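Local coordinates for protein putative NADPH:quinone oxidoreductase (Ralstonia eutropha, PDB 3IUP) that binds NADPH and probably uses it to reduce quinones, as a putative NADPH:quinone oxidoreductase with an alcohol dehydrogenase GroES-like domain, at residues 260-265 with 275-280; 170-175 with 240-245. All coordinates share one frame; numbering follows the deposited sequence.

Contact 1 (260-265 with 275-280); sequences CMEAAL and YGSTTH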
loop_
_atom_site.group_PDB
_atom_site.type_symbol
_atom_site.label_atom_id
_atom_site.label_comp_id
_atom_site.label_asym_id
_atom_site.label_seq_id
_atom_site.Cartn_x
_atom_site.Cartn_y
_atom_site.Cartn_z
ATOM N N CYS A 260 6.980 -2.866 -13.544
ATOM C CA CYS A 260 6.939 -2.424 -14.947
ATOM C C CYS A 260 6.657 -0.946 -15.060
ATOM O O CYS A 260 7.203 -0.273 -15.927
ATOM C CB CYS A 260 5.923 -3.225 -15.752
ATOM S SG CYS A 260 6.373 -4.944 -15.907
HETATM N N MSE A 261 5.853 -0.398 -14.132
HETATM C CA MSE A 261 5.590 1.040 -14.145
HETATM C C MSE A 261 6.917 1.800 -13.892
HETATM O O MSE A 261 7.194 2.831 -14.511
HETATM C CB MSE A 261 4.591 1.423 -13.056
HETATM C CG MSE A 261 3.206 1.166 -13.390
HETATM SE SE MSE A 261 2.024 1.603 -11.888
HETATM C CE MSE A 261 0.364 1.309 -12.824
ATOM N N GLU A 262 7.709 1.322 -12.962
ATOM C CA GLU A 262 8.952 2.017 -12.633
ATOM C C GLU A 262 9.916 1.870 -13.838
ATOM O O GLU A 262 10.612 2.825 -14.172
ATOM C CB GLU A 262 9.553 1.468 -11.358
ATOM C CG GLU A 262 10.824 2.131 -10.912
ATOM C CD GLU A 262 10.686 3.578 -10.444
ATOM O OE1 GLU A 262 9.608 4.225 -10.541
ATOM O OE2 GLU A 262 11.737 4.096 -9.986
ATOM N N ALA A 263 9.927 0.693 -14.482
ATOM C CA ALA A 263 10.770 0.494 -15.689
ATOM C C ALA A 263 10.380 1.490 -16.760
ATOM O O ALA A 263 11.254 2.078 -17.422
ATOM C CB ALA A 263 10.663 -0.941 -16.235
ATOM N N ALA A 264 9.072 1.669 -16.963
ATOM C CA ALA A 264 8.541 2.601 -17.967
ATOM C C ALA A 264 8.899 4.050 -17.610
ATOM O O ALA A 264 9.335 4.836 -18.455
ATOM C CB ALA A 264 7.018 2.446 -18.115
ATOM N N LEU A 265 8.726 4.406 -16.335
ATOM C CA LEU A 265 9.092 5.753 -15.860
ATOM C C LEU A 265 10.582 6.036 -16.035
ATOM O O LEU A 265 10.983 7.142 -16.429
ATOM C CB LEU A 265 8.698 5.956 -14.380
ATOM C CG LEU A 265 7.202 6.170 -14.192
ATOM C CD1 LEU A 265 6.806 5.875 -12.700
ATOM C CD2 LEU A 265 6.722 7.543 -14.623
ATOM N N TYR A 275 16.548 6.640 -5.011
ATOM C CA TYR A 275 15.275 5.980 -4.649
ATOM C C TYR A 275 14.282 5.806 -5.815
ATOM O O TYR A 275 13.036 5.673 -5.606
ATOM C CB TYR A 275 14.622 6.775 -3.522
ATOM C CG TYR A 275 15.530 6.814 -2.312
ATOM C CD1 TYR A 275 15.757 5.647 -1.569
ATOM C CD2 TYR A 275 16.163 7.991 -1.914
ATOM C CE1 TYR A 275 16.597 5.647 -0.467
ATOM C CE2 TYR A 275 17.007 8.013 -0.773
ATOM C CZ TYR A 275 17.219 6.827 -0.066
ATOM O OH TYR A 275 18.051 6.769 1.045
ATOM N N GLY A 276 14.818 5.833 -7.034
ATOM C CA GLY A 276 14.001 5.688 -8.226
ATOM C C GLY A 276 13.191 6.942 -8.572
ATOM O O GLY A 276 13.476 8.051 -8.119
ATOM N N SER A 277 12.189 6.742 -9.427
ATOM C CA SER A 277 11.391 7.844 -9.972
ATOM C C SER A 277 10.670 8.461 -8.817
ATOM O O SER A 277 10.269 7.742 -7.877
ATOM C CB SER A 277 10.343 7.330 -10.971
ATOM O OG SER A 277 9.475 8.375 -11.379
ATOM N N THR A 278 10.417 9.762 -8.898
ATOM C CA THR A 278 9.575 10.400 -7.887
ATOM C C THR A 278 8.091 10.328 -8.190
ATOM O O THR A 278 7.280 10.723 -7.365
ATOM C CB THR A 278 9.939 11.894 -7.696
ATOM O OG1 THR A 278 9.765 12.546 -8.942
ATOM C CG2 THR A 278 11.392 12.024 -7.229
ATOM N N THR A 279 7.718 9.812 -9.358
ATOM C CA THR A 279 6.314 9.711 -9.758
ATOM C C THR A 279 5.619 8.584 -8.992
ATOM O O THR A 279 6.034 7.406 -9.065
ATOM C CB THR A 279 6.195 9.476 -11.256
ATOM O OG1 THR A 279 6.768 10.615 -11.935
ATOM C CG2 THR A 279 4.760 9.291 -11.676
ATOM N N HIS A 280 4.575 8.949 -8.273
ATOM C CA HIS A 280 3.854 7.983 -7.456
ATOM C C HIS A 280 3.066 6.989 -8.290
ATOM O O HIS A 280 2.283 7.385 -9.161
ATOM C CB HIS A 280 2.867 8.695 -6.504
ATOM C CG HIS A 280 2.109 7.740 -5.616
ATOM N ND1 HIS A 280 2.662 7.180 -4.481
ATOM C CD2 HIS A 280 0.867 7.215 -5.726
ATOM C CE1 HIS A 280 1.782 6.358 -3.930
ATOM N NE2 HIS A 280 0.691 6.355 -4.665
#

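Contact 2 (170-175 with 240-245); sequences EGHSAL and GATIAF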
loop_
_atom_site.group_PDB
_atom_site.type_symbol
_atom_site.label_atom_id
_atom_site.label_comp_id
_atom_site.label_asym_id
_atom_site.label_seq_id
_atom_site.Cartn_x
_atom_site.Cartn_y
_atom_site.Cartn_z
ATOM N N GLU A 170 -6.530 11.233 -7.990
ATOM C CA GLU A 170 -5.203 11.009 -7.402
ATOM C C GLU A 170 -4.088 11.425 -8.363
ATOM O O GLU A 170 -2.916 11.168 -8.139
ATOM C CB GLU A 170 -5.092 9.562 -6.925
ATOM C CG GLU A 170 -6.150 9.279 -5.887
ATOM C CD GLU A 170 -6.082 7.876 -5.261
ATOM O OE1 GLU A 170 -5.168 7.100 -5.597
ATOM O OE2 GLU A 170 -6.970 7.600 -4.427
ATOM N N GLY A 171 -4.456 12.078 -9.445
ATOM C CA GLY A 171 -3.503 12.793 -10.275
ATOM C C GLY A 171 -2.842 11.977 -11.366
ATOM O O GLY A 171 -1.781 12.343 -11.854
ATOM N N HIS A 172 -3.473 10.901 -11.777
ATOM C CA HIS A 172 -2.953 9.984 -12.797
ATOM C C HIS A 172 -3.687 10.291 -14.115
ATOM O O HIS A 172 -4.826 10.776 -14.111
ATOM C CB HIS A 172 -3.280 8.537 -12.367
ATOM C CG HIS A 172 -2.694 8.153 -11.044
ATOM N ND1 HIS A 172 -1.385 7.722 -10.901
ATOM C CD2 HIS A 172 -3.251 8.106 -9.805
ATOM C CE1 HIS A 172 -1.152 7.472 -9.616
ATOM N NE2 HIS A 172 -2.272 7.693 -8.930
ATOM N N SER A 173 -3.097 9.924 -15.235
ATOM C CA SER A 173 -3.714 10.225 -16.523
ATOM C C SER A 173 -4.166 8.962 -17.275
ATOM O O SER A 173 -4.940 9.059 -18.251
ATOM C CB SER A 173 -2.733 11.013 -17.376
ATOM O OG SER A 173 -1.530 10.268 -17.447
ATOM N N ALA A 174 -3.704 7.795 -16.841
ATOM C CA ALA A 174 -4.106 6.536 -17.471
ATOM C C ALA A 174 -4.056 5.429 -16.438
ATOM O O ALA A 174 -3.475 5.596 -15.361
ATOM C CB ALA A 174 -3.188 6.209 -18.662
ATOM N N LEU A 175 -4.669 4.295 -16.748
ATOM C CA LEU A 175 -4.773 3.235 -15.787
ATOM C C LEU A 175 -4.573 1.817 -16.336
ATOM O O LEU A 175 -4.604 1.556 -17.535
ATOM C CB LEU A 175 -6.103 3.345 -15.001
ATOM C CG LEU A 175 -7.331 2.863 -15.692
ATOM C CD1 LEU A 175 -8.597 2.938 -14.775
ATOM C CD2 LEU A 175 -7.578 3.605 -16.959
ATOM N N GLY A 240 1.440 5.680 -20.310
ATOM C CA GLY A 240 1.822 6.517 -19.182
ATOM C C GLY A 240 1.032 6.182 -17.897
ATOM O O GLY A 240 1.001 7.003 -16.983
ATOM N N ALA A 241 0.413 4.991 -17.835
ATOM C CA ALA A 241 -0.408 4.618 -16.690
ATOM C C ALA A 241 0.422 4.429 -15.399
ATOM O O ALA A 241 1.453 3.755 -15.372
ATOM C CB ALA A 241 -1.243 3.368 -16.976
ATOM N N THR A 242 -0.082 5.031 -14.323
ATOM C CA THR A 242 0.571 4.982 -13.008
ATOM C C THR A 242 -0.364 4.591 -11.858
ATOM O O THR A 242 0.044 4.604 -10.689
ATOM C CB THR A 242 1.307 6.297 -12.713
ATOM O OG1 THR A 242 0.424 7.413 -12.783
ATOM C CG2 THR A 242 2.456 6.535 -13.729
ATOM N N ILE A 243 -1.594 4.228 -12.184
ATOM C CA ILE A 243 -2.529 3.617 -11.233
ATOM C C ILE A 243 -3.099 2.336 -11.807
ATOM O O ILE A 243 -3.381 2.261 -13.016
ATOM C CB ILE A 243 -3.663 4.624 -10.829
ATOM C CG1 ILE A 243 -4.550 4.056 -9.713
ATOM C CG2 ILE A 243 -4.539 5.093 -12.013
ATOM C CD1 ILE A 243 -5.511 5.136 -9.087
ATOM N N ALA A 244 -3.204 1.318 -10.966
ATOM C CA ALA A 244 -3.748 0.036 -11.358
ATOM C C ALA A 244 -4.832 -0.363 -10.403
ATOM O O ALA A 244 -4.697 -0.165 -9.167
ATOM C CB ALA A 244 -2.629 -1.092 -11.355
ATOM N N PHE A 245 -5.831 -1.046 -10.949
ATOM C CA PHE A 245 -6.818 -1.749 -10.154
ATOM C C PHE A 245 -6.690 -3.230 -10.392
ATOM O O PHE A 245 -6.877 -3.701 -11.538
ATOM C CB PHE A 245 -8.201 -1.258 -10.489
ATOM C CG PHE A 245 -8.436 0.143 -10.044
ATOM C CD1 PHE A 245 -8.031 1.183 -10.813
ATOM C CD2 PHE A 245 -9.045 0.385 -8.803
ATOM C CE1 PHE A 245 -8.219 2.512 -10.346
ATOM C CE2 PHE A 245 -9.216 1.643 -8.353
ATOM C CZ PHE A 245 -8.819 2.697 -9.105
HETATM O O HOH W 1 -0.934 7.972 -15.153
#

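Contact 1 (260-265 with 275-280)
In the nucleotide-binding domain, a parallel sheet flanked by helices as in Rossmann folds, helix 253-266 is followed by a loop that leads into strand 281-285, and Glu262 and Leu265 of that helix receive the returning loop through Gly276, Ser277 and Thr279. The polar half of the contact rests on one charge-assisted bond. The backbone N of Ser277 donates to Glu262 OE2 over 2.7 Å, nearly straight at 171°, and meets the syn lone pair, on the side of the other oxygen. Glu262 reaches it with CG anti to the backbone N and a bend at chi2 (68°), which carries the carboxylate both outward and along the helix, in the direction of Leu265, to the N-H of Ser277. Its second oxygen is also engaged, in a salt bridge to Lys281, so the carboxylate is gripped from both ends, and the nearby lysine would be expected to stabilise its negative charge. Gly276 CA passes 3.3 Å from Glu262 OE2, a close approach of bare backbone to the acid.

One turn further along the helix the contact becomes apolar. Leu265 puts its two methyls against Thr279, CD2 lying 3.9 Å from Thr279 CB, while its CD1 borders Ser277 OG. That hydroxyl closes an ST turn, accepting from the backbone N of Thr279, with 3.0 Å between Ser277 OG and Thr279 N.

Contact 2 (170-175 with 240-245)
His172 lays one face of its imidazole on Ile243 and turns an edge to Thr242, so a single ring is held by two neighbouring residues in two different ways. Over the face stands Ile243 CB, 3.6 Å from the ring centroid and only 9° off the normal, a CH-pi contact; the two side chains run at about a right angle. Ile243 CD1 continues along the same face to 3.8 Å from His172 CD2 and then comes near the carboxylate of Glu170, whose OE2 is hydrogen-bonded to Tyr284. At the edge, in the ring plane, His172 ND1 and Thr242 OG1 share a short, almost linear hydrogen bond of 2.6 Å. With chi1 at 57°, Thr242 holds OG1 between its backbone N and carbonyl carbon, where it can meet both the imidazole edge and a water. Face and edge together should limit both tilt and spin of the imidazole.

The setting is the entry to the parallel sheet of a Rossmann-type domain: 170-175 leaves helix 155-169 through a Schellman motif, with Gly171 at C-prime, and leads into strand 175-177, while 240-245 leaves helix 228-239 and leads into the adjacent strand 243-249. Leu175 and Ile243 are directed to the same face of the sheet, with Leu175 CB 3.8 Å from Ile243 CG2. Further along, Phe245 meets Leu175 CD1 obliquely and stacks edge-to-face with Trp309.

Between the two chains, close to their nearest approach at Ala174 and Ala241, sits the bridging water. It accepts from Ser173 N, donates to Gly240 O at 2.8 Å, and is hydrogen-bonded to Thr242 OG1. Beside it the methyls Ala174 CB and Ala241 CB pack at 3.8 Å.

In the fold
The two contacts lie on the same side of the chain's centre, their own centres about 12 Å apart, and strand 243-249 is followed, after a short turn, by helix 253-266, so contact 2 leads along the chain to contact 1. They also touch. The terminal methyl of selenomethionine Met261, on the helix of contact 1, packs on the backbone of 240-245, with CE 3.5 Å from Thr242 C; His280 O, from the other segment of contact 1, lies 3.5 Å from His172 CE1. In contact 2 the side chain of Phe245 comes within about 8 Å of a bound NADPH, whereas Gly276 of contact 1, at the surface, stays about 13 Å from its nearest one.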